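Local coordinates for Low molecular weight protein-tyrosine-phosphatase yfkJ (Bacillus subtilis, PDB 4ETM), which removes phosphate from phosphotyrosine-containing proteins as a low molecular weight protein tyrosine phosphatase and takes part in resistance to ethanol stress, at residues A[26-29]-A[30-34]; A[104-107]-A[108-111]; A[146-149]-A[150-153]. All coordinates share one frame; numbering follows the deposited sequence.

Interaction 1 (A[26-29]-A[30-34]). With K (potassium ion), chain E; PO4 (phosphate ion), chain C.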
loop_
_atom_site.group_PDB
_atom_site.type_symbol
_atom_site.label_atom_id
_atom_site.label_comp_id
_atom_site.label_asym_id
_atom_site.label_seq_id
_atom_site.Cartn_x
_atom_site.Cartn_y
_atom_site.Cartn_z
ATOM N N LEU A 26 6.295 -5.619 7.123
ATOM C CA LEU A 26 6.355 -6.710 6.157
ATOM C C LEU A 26 6.789 -8.025 6.795
ATOM O O LEU A 26 6.076 -9.036 6.705
ATOM C CB LEU A 26 7.299 -6.321 5.012
ATOM C CG LEU A 26 7.499 -7.386 3.934
ATOM C CD1 LEU A 26 6.185 -7.675 3.261
ATOM C CD2 LEU A 26 8.549 -6.916 2.919
ATOM N N GLY A 27 7.936 -8.015 7.465
ATOM C CA GLY A 27 8.472 -9.253 8.014
ATOM C C GLY A 27 8.151 -9.516 9.469
ATOM O O GLY A 27 8.247 -10.646 9.955
ATOM N N ASN A 28 7.784 -8.454 10.164
ATOM C CA ASN A 28 7.605 -8.483 11.604
ATOM C C ASN A 28 8.876 -8.956 12.336
ATOM O O ASN A 28 8.837 -9.689 13.319
ATOM C CB ASN A 28 6.344 -9.247 11.955
ATOM C CG ASN A 28 6.003 -9.181 13.417
ATOM O OD1 ASN A 28 5.661 -10.200 13.979
ATOM N ND2 ASN A 28 6.107 -8.003 14.048
ATOM N N ILE A 29 10.013 -8.494 11.835
ATOM C CA ILE A 29 11.287 -8.675 12.535
ATOM C C ILE A 29 12.078 -7.377 12.736
ATOM O O ILE A 29 12.885 -7.281 13.654
ATOM C CB ILE A 29 12.204 -9.737 11.865
ATOM C CG1 ILE A 29 12.387 -9.448 10.369
ATOM C CG2 ILE A 29 11.657 -11.126 12.110
ATOM C CD1 ILE A 29 13.612 -10.148 9.767
ATOM N N CYS A 30 11.861 -6.387 11.887
ATOM C CA CYS A 30 12.601 -5.129 12.039
ATOM C C CYS A 30 11.753 -3.985 12.621
ATOM O O CYS A 30 11.928 -3.601 13.790
ATOM C CB CYS A 30 13.241 -4.703 10.716
ATOM S SG CYS A 30 14.416 -5.884 10.006
ATOM N N ARG A 31 10.821 -3.467 11.829
ATOM C CA ARG A 31 10.098 -2.244 12.184
ATOM C C ARG A 31 9.005 -2.396 13.237
ATOM O O ARG A 31 9.052 -1.703 14.268
ATOM C CB ARG A 31 9.521 -1.573 10.933
ATOM C CG ARG A 31 10.591 -1.002 10.008
ATOM C CD ARG A 31 10.025 -0.692 8.645
ATOM N NE ARG A 31 9.656 -1.919 7.944
ATOM C CZ ARG A 31 8.964 -1.944 6.816
ATOM N NH1 ARG A 31 8.546 -0.814 6.255
ATOM N NH2 ARG A 31 8.671 -3.118 6.270
ATOM N N SER A 32 8.020 -3.258 12.983
ATOM C CA SER A 32 6.907 -3.385 13.915
ATOM C C SER A 32 7.327 -3.884 15.309
ATOM O O SER A 32 6.774 -3.409 16.297
ATOM C CB SER A 32 5.705 -4.148 13.340
ATOM O OG SER A 32 6.044 -5.478 12.996
ATOM N N PRO A 33 8.294 -4.814 15.402
ATOM C CA PRO A 33 8.696 -5.144 16.773
ATOM C C PRO A 33 9.337 -3.947 17.468
ATOM O O PRO A 33 9.111 -3.749 18.657
ATOM C CB PRO A 33 9.715 -6.278 16.580
ATOM C CG PRO A 33 9.328 -6.897 15.261
ATOM C CD PRO A 33 8.929 -5.724 14.422
ATOM N N MET A 34 10.109 -3.147 16.731
ATOM C CA MET A 34 10.742 -1.965 17.326
ATOM C C MET A 34 9.662 -0.999 17.791
ATOM O O MET A 34 9.768 -0.417 18.867
ATOM C CB MET A 34 11.668 -1.274 16.327
ATOM C CG MET A 34 12.543 -0.204 16.950
ATOM S SD MET A 34 13.532 0.790 15.798
ATOM C CE MET A 34 14.639 -0.422 15.086
HETATM K K K E . 4.849 -10.334 17.041
HETATM P P PO4 C . 10.477 -5.644 8.581
HETATM O O1 PO4 C . 11.722 -5.888 7.750
HETATM O O2 PO4 C . 10.376 -6.777 9.548
HETATM O O3 PO4 C . 9.288 -5.581 7.673
HETATM O O4 PO4 C . 10.564 -4.277 9.230
HETATM O O HOH W 1 7.919 -9.191 17.114
#
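The CX5R phosphate-binding loop of the tyrosine phosphatases is the motif here: Leu26 to Ile29, together with Cys30 and the catalytic Arg31, wrap around one bound phosphate. Backbone N-H groups point inward from both halves of the loop. Ile29 N and Cys30 N share phosphate O2, at 2.9 and 2.8 Å, and Gly27 N reaches O3 at 2.8 Å along an almost straight line (175°). Arg31 holds O4 twice, through its backbone N and through NE. Its chain bends at CG-CD (chi3 -68°), which brings the guanidinium edge-on to the anion with the phosphorus in its plane. NE then donates to O4 (2.8 Å) and NH2 to O3 (2.9 Å), a two-pronged grip along one edge, while Leu26 CB lies in the same plane beyond the NH2 end, 3.7 Å from that nitrogen. Behind the loop Asn28 ND2 donates to Ser32 OG, whose position is less certain, and Asn28 OD1 binds a potassium ion at 3.2 Å, as Ser56 O also does. The loop carries the chain from strand 19-25, which ends at the nucleophile Cys25, into helix 31-45. Helix 143-146 and helix 149-170 lie against its Cys30 and Arg31 side chains.

Interaction 2 (A[104-107]-A[108-111])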
loop_
_atom_site.group_PDB
_atom_site.type_symbol
_atom_site.label_atom_id
_atom_site.label_comp_id
_atom_site.label_asym_id
_atom_site.label_seq_id
_atom_site.Cartn_x
_atom_site.Cartn_y
_atom_site.Cartn_z
ATOM N N ALA A 104 0.377 0.684 10.410
ATOM C CA ALA A 104 1.301 0.139 9.397
ATOM C C ALA A 104 2.548 0.977 9.263
ATOM O O ALA A 104 2.506 2.173 9.497
ATOM C CB ALA A 104 0.609 0.071 8.070
ATOM N N MET A 105 3.651 0.363 8.837
ATOM C CA MET A 105 4.906 1.106 8.692
ATOM C C MET A 105 5.004 1.871 7.372
ATOM O O MET A 105 5.643 2.929 7.321
ATOM C CB MET A 105 6.109 0.178 8.871
ATOM C CG MET A 105 6.162 -0.448 10.251
ATOM S SD MET A 105 6.403 0.834 11.507
ATOM C CE MET A 105 5.040 0.460 12.617
ATOM N N ASP A 106 4.388 1.331 6.320
ATOM C CA ASP A 106 4.401 1.983 5.012
ATOM C C ASP A 106 3.155 1.721 4.166
ATOM O O ASP A 106 2.237 0.979 4.571
ATOM C CB ASP A 106 5.681 1.639 4.234
ATOM C CG ASP A 106 5.781 0.171 3.863
ATOM O OD1 ASP A 106 4.762 -0.462 3.546
ATOM O OD2 ASP A 106 6.904 -0.361 3.853
ATOM N N ALA A 107 3.120 2.353 2.996
ATOM C CA ALA A 107 1.934 2.339 2.159
ATOM C C ALA A 107 1.699 0.936 1.617
ATOM O O ALA A 107 0.557 0.479 1.535
ATOM C CB ALA A 107 2.057 3.352 1.021
ATOM N N GLU A 108 2.771 0.236 1.265
ATOM C CA GLU A 108 2.599 -1.155 0.842
ATOM C C GLU A 108 1.893 -2.000 1.897
ATOM O O GLU A 108 1.029 -2.823 1.566
ATOM C CB GLU A 108 3.926 -1.793 0.401
ATOM C CG GLU A 108 4.490 -1.161 -0.866
ATOM C CD GLU A 108 5.838 -1.749 -1.270
ATOM O OE1 GLU A 108 6.454 -2.453 -0.447
ATOM O OE2 GLU A 108 6.290 -1.502 -2.406
ATOM N N ASN A 109 2.273 -1.814 3.154
ATOM C CA ASN A 109 1.653 -2.557 4.251
ATOM C C ASN A 109 0.150 -2.279 4.306
ATOM O O ASN A 109 -0.664 -3.195 4.506
ATOM C CB ASN A 109 2.248 -2.150 5.599
ATOM C CG ASN A 109 3.722 -2.460 5.736
ATOM O OD1 ASN A 109 4.410 -1.810 6.517
ATOM N ND2 ASN A 109 4.209 -3.455 5.022
ATOM N N ILE A 110 -0.212 -1.009 4.142
ATOM C CA ILE A 110 -1.617 -0.605 4.147
ATOM C C ILE A 110 -2.356 -1.334 3.031
ATOM O O ILE A 110 -3.429 -1.899 3.245
ATOM C CB ILE A 110 -1.775 0.907 3.936
ATOM C CG1 ILE A 110 -1.111 1.694 5.072
ATOM C CG2 ILE A 110 -3.238 1.274 3.714
ATOM C CD1 ILE A 110 -1.995 1.941 6.261
ATOM N N GLY A 111 -1.761 -1.337 1.842
ATOM C CA GLY A 111 -2.357 -2.002 0.703
ATOM C C GLY A 111 -2.535 -3.492 0.929
ATOM O O GLY A 111 -3.551 -4.063 0.535
HETATM O O HOH W 2 7.190 -3.027 3.671
HETATM O O HOH W 3 7.706 -0.350 1.004
#
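Asn109 OD1 receives two successive backbone N-H groups, from Asp106 N at 3.1 Å and, weakly, from Met105 N. Asp106 answers with a bond in the other direction: its OD1 accepts from Asn109 N at 2.9 Å, with the donor meeting the oxygen nearly along its C-O bond. This reciprocal pair is a capping box, with Asp106 as the N-cap of helix 107-117, and it illustrates how a side chain at a helix start can take the place of the missing turn. The two bonds differ in shape. Asp106 N stands 44° out of the amide plane of Asn109, so that the amide is approached from above.

The torsions make this possible. Asp106 carries CG in the narrow position between its own N and carbonyl carbon (chi1 66°), which folds OD1 back over the first turn. The Asp106 and Asn109 side chains cross at about a right angle, yet the carboxylate and amide planes are only 26° apart. Water 2 bridges Asp106 OD2, as donor at 2.7 Å, to Asn109 ND2, where its bond is weak.

The same OD2 forms a salt bridge to NH1 of the catalytic Arg31, so the cap probably helps to orient a carboxylate that pairs with the guanidinium, and that pairing probably steadies the guanidinium. On the other side of the helix, Ala107 packs on Ala107 of the second subunit. Regular helical bonds follow at once, Ile110 N to Asp106 O and Gly111 N to Ala107 O. Beside the first turn, the end of strand 101-104 packs against it, where Ala104 CB touches both Asn109 CB and Ile110 CD1, each at 3.7 Å.

Interaction 3 (A[146-149]-A[150-153])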
loop_
_atom_site.group_PDB
_atom_site.type_symbol
_atom_site.label_atom_id
_atom_site.label_comp_id
_atom_site.label_asym_id
_atom_site.label_seq_id
_atom_site.Cartn_x
_atom_site.Cartn_y
_atom_site.Cartn_z
ATOM N N THR A 146 17.314 -1.747 3.457
ATOM C CA THR A 146 18.195 -0.574 3.429
ATOM C C THR A 146 19.467 -0.749 4.247
ATOM O O THR A 146 20.484 -0.148 3.919
ATOM C CB THR A 146 17.497 0.693 3.965
ATOM O OG1 THR A 146 17.271 0.555 5.373
ATOM C CG2 THR A 146 16.180 0.935 3.258
ATOM N N GLY A 147 19.399 -1.553 5.309
ATOM C CA GLY A 147 20.488 -1.680 6.268
ATOM C C GLY A 147 20.594 -0.558 7.292
ATOM O O GLY A 147 21.525 -0.523 8.103
ATOM N N ASN A 148 19.638 0.361 7.274
ATOM C CA ASN A 148 19.721 1.538 8.128
ATOM C C ASN A 148 18.752 1.453 9.293
ATOM O O ASN A 148 17.598 1.867 9.206
ATOM C CB ASN A 148 19.499 2.810 7.317
ATOM C CG ASN A 148 19.876 4.051 8.084
ATOM O OD1 ASN A 148 19.856 4.057 9.320
ATOM N ND2 ASN A 148 20.195 5.116 7.366
ATOM N N PHE A 149 19.250 0.919 10.394
ATOM C CA PHE A 149 18.445 0.796 11.596
ATOM C C PHE A 149 18.373 2.090 12.390
ATOM O O PHE A 149 17.396 2.327 13.089
ATOM C CB PHE A 149 18.941 -0.370 12.452
ATOM C CG PHE A 149 18.560 -1.713 11.895
ATOM C CD1 PHE A 149 19.296 -2.270 10.851
ATOM C CD2 PHE A 149 17.463 -2.410 12.389
ATOM C CE1 PHE A 149 18.952 -3.503 10.324
ATOM C CE2 PHE A 149 17.105 -3.639 11.858
ATOM C CZ PHE A 149 17.858 -4.184 10.816
ATOM N N GLU A 150 19.387 2.940 12.247
ATOM C CA GLU A 150 19.416 4.201 12.978
ATOM C C GLU A 150 18.275 5.132 12.566
ATOM O O GLU A 150 17.608 5.710 13.428
ATOM C CB GLU A 150 20.755 4.900 12.804
ATOM C CG GLU A 150 21.880 4.262 13.582
ATOM C CD GLU A 150 21.956 4.724 15.020
ATOM O OE1 GLU A 150 22.990 4.479 15.677
ATOM O OE2 GLU A 150 20.999 5.360 15.492
ATOM N N GLU A 151 18.022 5.272 11.265
ATOM C CA GLU A 151 16.998 6.220 10.829
ATOM C C GLU A 151 15.605 5.664 11.136
ATOM O O GLU A 151 14.672 6.429 11.371
ATOM C CB GLU A 151 17.141 6.558 9.343
ATOM C CG GLU A 151 16.726 5.449 8.403
ATOM C CD GLU A 151 16.770 5.860 6.931
ATOM O OE1 GLU A 151 16.500 4.994 6.074
ATOM O OE2 GLU A 151 17.067 7.038 6.631
ATOM N N VAL A 152 15.484 4.335 11.137
ATOM C CA VAL A 152 14.231 3.668 11.488
ATOM C C VAL A 152 13.932 3.921 12.966
ATOM O O VAL A 152 12.813 4.255 13.326
ATOM C CB VAL A 152 14.283 2.157 11.171
ATOM C CG1 VAL A 152 13.108 1.436 11.791
ATOM C CG2 VAL A 152 14.285 1.951 9.669
ATOM N N CYS A 153 14.945 3.791 13.823
ATOM C CA CYS A 153 14.779 4.134 15.234
ATOM C C CYS A 153 14.265 5.568 15.415
ATOM O O CYS A 153 13.302 5.802 16.156
ATOM C CB CYS A 153 16.107 3.967 15.978
ATOM S SG CYS A 153 16.045 4.394 17.742
HETATM O O HOH W 4 16.069 2.389 6.828
#
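Asn148 and Glu151 meet where helix 149-170 begins, with Asn148 as the N-cap. Asn148 OD1 accepts from Glu151 N at 2.9 Å, a nearly straight bond (165°) whose donor stands 45° above the amide plane. The Glu151 side chain then doubles back over the cap. Its CG lies between its own N and carbonyl carbon (chi1 73°), and the chain beyond is extended, which lays the carboxylate flat on the Asn148 amide. The planes are 4° apart and stacked, with Glu151 CD 3.5 Å from Asn148 ND2.

Next comes water 4, gripped by three groups. It donates to Glu151 OE1 at 2.7 Å and to Asn148 O at 2.9 Å, and accepts from Thr146 OG1 at 2.6 Å. Thr146 OG1 itself accepts from Asn148 N, an ST turn at the end of helix 143-146, and Gly147 makes the bend between the two helices with positive phi. The first full turn is closed by Cys153 N donating to Phe149 O, while Val152 CG2 presses on Asn148 O at 3.3 Å.

Farther out, Glu150 turns away to a salt bridge with Arg78, and the ring of Phe149 meets that of His69. The linker thus joins helix 143-146 to helix 149-170, with Phe149 and Cys153 packing on helix 70-78 and Val152 on helix 31-45.

In the fold
All three contacts are local and follow one another in series, so none nests in or crosses another. From the N terminus, interaction 1 closes the turn from strand 19-25 into helix 31-45, interaction 2 the turn from strand 101-104 of the parallel sheet into helix 107-117, and interaction 3 the linker between helix 143-146 and helix 149-170. Interaction 1 is the hub: its centre lies about 12 Å from each of the other two. Arg31 CB packs on Met105 CG of interaction 2, while Cys30 SG touches Phe149 CZ and Met34 SD touches Cys153 CA of interaction 3. Interactions 2 and 3 do not meet, their nearest atoms being about 7 Å apart.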